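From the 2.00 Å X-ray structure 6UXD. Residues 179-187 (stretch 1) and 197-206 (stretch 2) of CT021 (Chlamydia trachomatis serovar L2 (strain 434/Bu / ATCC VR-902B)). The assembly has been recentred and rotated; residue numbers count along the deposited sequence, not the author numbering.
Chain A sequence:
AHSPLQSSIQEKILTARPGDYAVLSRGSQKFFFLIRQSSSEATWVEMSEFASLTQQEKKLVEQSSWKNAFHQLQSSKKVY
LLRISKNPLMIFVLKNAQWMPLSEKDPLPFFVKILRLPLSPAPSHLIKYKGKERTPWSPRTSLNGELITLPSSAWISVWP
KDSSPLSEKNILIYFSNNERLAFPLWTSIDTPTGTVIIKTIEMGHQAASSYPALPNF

Stretch 1 (179-187) ERLAFPLWT
Stretch 2, residues 197-206: IIKTIEMGHQ

The two stretches run antiparallel, their end-to-end directions 163° apart. The shortest hydrogen bond between them comes from a side chain. Thr 200 (chi1 m) points toward stretch 1, and its OG1 donates to Pro 184 O at 2.6 Å. A threonine suits this place because its short hydroxyl reaches a carbonyl that takes no backbone hydrogen bond from stretch 2. A pair of backbone hydrogen bonds joins Thr 187 and Ile 198. Thr 187 N donates to Ile 198 O at 2.9 Å, and Ile 198 N donates to Thr 187 O at 2.8 Å. Both residues are extended (phi/psi -132/129 and -107/117), with CA atoms 5.1 Å apart. Trp 186 and Lys 199 form the neighbouring non-hydrogen-bonded pair, CA to CA 5.0 Å. Beside this ladder, Ile 197 CA makes a CA-H...O contact of 3.3 Å with Thr 187 O.

Towards Leu 185 (phi/psi -86/-27) the ladder loosens. Thr 200 N gives only a weak hydrogen bond to Leu 185 O, 3.4 Å. Water 1 bridges the stretches, donating to Leu 185 O and to Thr 200 O, each at 2.7 Å. Water 2 donates to Ile 198 O at 2.8 Å and to Thr 200 OG1 at 2.9 Å, and reaches stretch 1 through a weak hydrogen bond with Thr 187 OG1, 3.4 Å.

Side chains of the paired residues alternate between faces. Trp 186 (chi1 t, chi2 -88°) and Lys 199 share one face. The indole turns its end to stretch 2, and Ile 197 (m, m) sets CG2 over the six-membered ring, 3.6 Å from its centroid; the closest atoms are Trp 186 CZ2 and Ile 197 CG2, 3.5 Å. Lys 199, all t, passes its CG 3.9 Å from Trp 186 CZ3 and leads its amine away. On the other face the beta-branched Thr 187 and Ile 198, both chi1 m, meet CB to CB at 4.3 Å.

Beyond Thr 200 the backbones separate: Phe 183 and Met 203 have CA atoms 7.7 Å apart. Buried Met 203 (phi/psi -148/158; p, t, p) points toward stretch 1 and fills the gap. Its CE lies 3.5 Å from Leu 185 CD2, 3.3 Å from Pro 184 O and 4.4 Å from Phe 183 CB. Its SD is 4.1 Å from Leu 181 CD2. Leu 181 and Leu 185 are both m, t.

At the far end His 205 (chi1 m, chi2 -68°) points toward stretch 1. Leu 181 CD2 approaches its NE2 at 3.7 Å. Arg 180 (t, p, t, chi4 87°) lays one guanidinium face by His 205 ND1, with NH2 3.3 Å from ND1, but the angle is too poor for a hydrogen bond. Together the stretches bury 705 Å².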

# COMPACT_ATOMS: atom_id res chain seq x y z
N GLU A 179 15.86 -1.57 4.73
CA GLU A 179 14.67 -1.76 5.57
C GLU A 179 13.98 -0.45 5.92
O GLU A 179 12.83 -0.46 6.37
CB GLU A 179 15.04 -2.52 6.85
CG GLU A 179 15.42 -3.98 6.54
CD GLU A 179 16.23 -4.67 7.64
OE1 GLU A 179 16.14 -4.27 8.82
OE2 GLU A 179 16.96 -5.63 7.30
N ARG A 180 14.66 0.68 5.74
CA ARG A 180 14.01 1.96 5.97
C ARG A 180 12.90 2.21 4.97
O ARG A 180 12.02 3.04 5.22
CB ARG A 180 15.08 3.04 5.94
CG ARG A 180 14.59 4.41 6.23
CD ARG A 180 14.31 4.60 7.70
NE ARG A 180 13.62 5.88 7.87
CZ ARG A 180 12.30 6.03 7.78
NH1 ARG A 180 11.51 4.97 7.56
NH2 ARG A 180 11.79 7.25 7.92
N LEU A 181 12.89 1.50 3.84
CA LEU A 181 11.85 1.63 2.84
C LEU A 181 10.93 0.42 2.98
O LEU A 181 11.20 -0.64 2.41
CB LEU A 181 12.43 1.72 1.44
CG LEU A 181 13.19 3.00 1.08
CD1 LEU A 181 13.81 2.85 -0.33
CD2 LEU A 181 12.27 4.22 1.15
N ALA A 182 9.83 0.59 3.72
CA ALA A 182 9.05 -0.55 4.19
C ALA A 182 7.94 -0.96 3.23
O ALA A 182 7.48 -2.10 3.30
CB ALA A 182 8.45 -0.24 5.56
N PHE A 183 7.51 -0.07 2.33
CA PHE A 183 6.49 -0.43 1.36
C PHE A 183 7.06 -1.23 0.19
O PHE A 183 8.24 -1.11 -0.15
CB PHE A 183 5.81 0.81 0.81
CG PHE A 183 4.92 1.50 1.78
CD1 PHE A 183 3.62 1.06 1.97
CD2 PHE A 183 5.36 2.61 2.47
CE1 PHE A 183 2.78 1.71 2.84
CE2 PHE A 183 4.53 3.27 3.34
CZ PHE A 183 3.23 2.81 3.54
N PRO A 184 6.23 -2.05 -0.45
CA PRO A 184 6.72 -2.85 -1.57
C PRO A 184 7.11 -1.98 -2.76
O PRO A 184 6.58 -0.89 -2.96
CB PRO A 184 5.54 -3.76 -1.90
CG PRO A 184 4.35 -3.05 -1.36
CD PRO A 184 4.81 -2.29 -0.16
N LEU A 185 8.08 -2.48 -3.53
CA LEU A 185 8.47 -1.85 -4.79
C LEU A 185 7.62 -2.32 -5.96
O LEU A 185 7.47 -1.59 -6.95
CB LEU A 185 9.93 -2.17 -5.12
CG LEU A 185 10.97 -1.71 -4.11
CD1 LEU A 185 12.31 -2.36 -4.42
CD2 LEU A 185 11.05 -0.20 -4.14
N TRP A 186 7.08 -3.53 -5.88
CA TRP A 186 6.53 -4.21 -7.03
C TRP A 186 5.80 -5.46 -6.54
O TRP A 186 6.34 -6.20 -5.72
CB TRP A 186 7.65 -4.56 -7.99
CG TRP A 186 7.29 -5.17 -9.31
CD1 TRP A 186 7.12 -6.50 -9.59
CD2 TRP A 186 7.14 -4.47 -10.54
NE1 TRP A 186 6.86 -6.66 -10.94
CE2 TRP A 186 6.85 -5.42 -11.54
CE3 TRP A 186 7.20 -3.12 -10.89
CZ2 TRP A 186 6.63 -5.07 -12.87
CZ3 TRP A 186 6.97 -2.77 -12.20
CH2 TRP A 186 6.70 -3.73 -13.18
N THR A 187 4.58 -5.68 -7.01
CA THR A 187 3.82 -6.86 -6.63
C THR A 187 3.23 -7.51 -7.88
O THR A 187 2.60 -6.84 -8.69
CB THR A 187 2.71 -6.48 -5.65
OG1 THR A 187 3.30 -5.83 -4.52
CG2 THR A 187 1.95 -7.73 -5.18
N ILE A 197 0.14 -6.78 -12.14
CA ILE A 197 1.24 -6.03 -11.55
C ILE A 197 0.64 -4.83 -10.84
O ILE A 197 -0.12 -4.06 -11.44
CB ILE A 197 2.26 -5.55 -12.61
CG1 ILE A 197 2.88 -6.72 -13.36
CG2 ILE A 197 3.32 -4.67 -11.92
CD1 ILE A 197 3.73 -7.62 -12.53
N ILE A 198 0.98 -4.67 -9.57
CA ILE A 198 0.78 -3.43 -8.84
C ILE A 198 2.15 -2.82 -8.67
O ILE A 198 3.05 -3.42 -8.06
CB ILE A 198 0.10 -3.65 -7.48
CG1 ILE A 198 -1.27 -4.31 -7.66
CG2 ILE A 198 -0.08 -2.32 -6.76
CD1 ILE A 198 -1.31 -5.72 -7.17
N LYS A 199 2.32 -1.64 -9.26
CA LYS A 199 3.60 -0.96 -9.36
C LYS A 199 3.65 0.18 -8.35
O LYS A 199 2.67 0.92 -8.19
CB LYS A 199 3.79 -0.45 -10.80
CG LYS A 199 5.03 0.38 -11.08
CD LYS A 199 5.18 0.68 -12.58
CE LYS A 199 6.21 1.80 -12.85
NZ LYS A 199 6.31 2.17 -14.31
N THR A 200 4.77 0.30 -7.65
CA THR A 200 4.97 1.44 -6.75
C THR A 200 5.71 2.53 -7.52
O THR A 200 6.86 2.32 -7.94
CB THR A 200 5.75 1.04 -5.51
OG1 THR A 200 5.12 -0.09 -4.90
CG2 THR A 200 5.77 2.19 -4.52
N ILE A 201 5.05 3.66 -7.72
CA ILE A 201 5.62 4.70 -8.57
C ILE A 201 6.28 5.80 -7.77
O ILE A 201 7.10 6.54 -8.33
CB ILE A 201 4.55 5.28 -9.52
CG1 ILE A 201 3.42 5.98 -8.74
CG2 ILE A 201 3.98 4.17 -10.37
CD1 ILE A 201 2.30 6.53 -9.64
N GLU A 202 5.99 5.92 -6.48
CA GLU A 202 6.66 6.88 -5.63
C GLU A 202 6.62 6.37 -4.20
O GLU A 202 5.64 5.76 -3.80
CB GLU A 202 6.01 8.27 -5.72
CG GLU A 202 6.82 9.37 -5.04
CD GLU A 202 6.20 10.76 -5.18
OE1 GLU A 202 5.97 11.18 -6.33
OE2 GLU A 202 5.92 11.42 -4.15
N MET A 203 7.72 6.57 -3.46
CA MET A 203 7.70 6.34 -2.03
C MET A 203 8.66 7.32 -1.38
O MET A 203 9.57 7.85 -2.03
CB MET A 203 8.05 4.88 -1.66
CG MET A 203 9.38 4.42 -2.19
SD MET A 203 9.89 2.74 -1.79
CE MET A 203 8.58 1.70 -2.45
N GLY A 204 8.45 7.56 -0.09
CA GLY A 204 9.32 8.45 0.64
C GLY A 204 9.00 8.61 2.11
O GLY A 204 8.46 7.71 2.77
N HIS A 205 9.38 9.77 2.64
CA HIS A 205 9.36 10.04 4.06
C HIS A 205 8.88 11.46 4.30
O HIS A 205 8.88 12.30 3.38
CB HIS A 205 10.74 9.86 4.69
CG HIS A 205 11.44 8.60 4.28
ND1 HIS A 205 11.00 7.35 4.67
CD2 HIS A 205 12.55 8.40 3.53
CE1 HIS A 205 11.81 6.43 4.18
NE2 HIS A 205 12.76 7.04 3.49
N GLN A 206 8.48 11.73 5.54
CA GLN A 206 8.14 13.07 6.02
C GLN A 206 6.93 13.63 5.30
O GLN A 206 6.85 14.83 5.07
CB GLN A 206 9.31 14.04 5.87
CG GLN A 206 10.58 13.62 6.58
CD GLN A 206 11.78 14.50 6.21
OE1 GLN A 206 12.41 15.10 7.08
NE2 GLN A 206 12.09 14.56 4.91
O HOH W 1 7.81 0.09 -9.03
O HOH W 2 3.77 -2.61 -5.48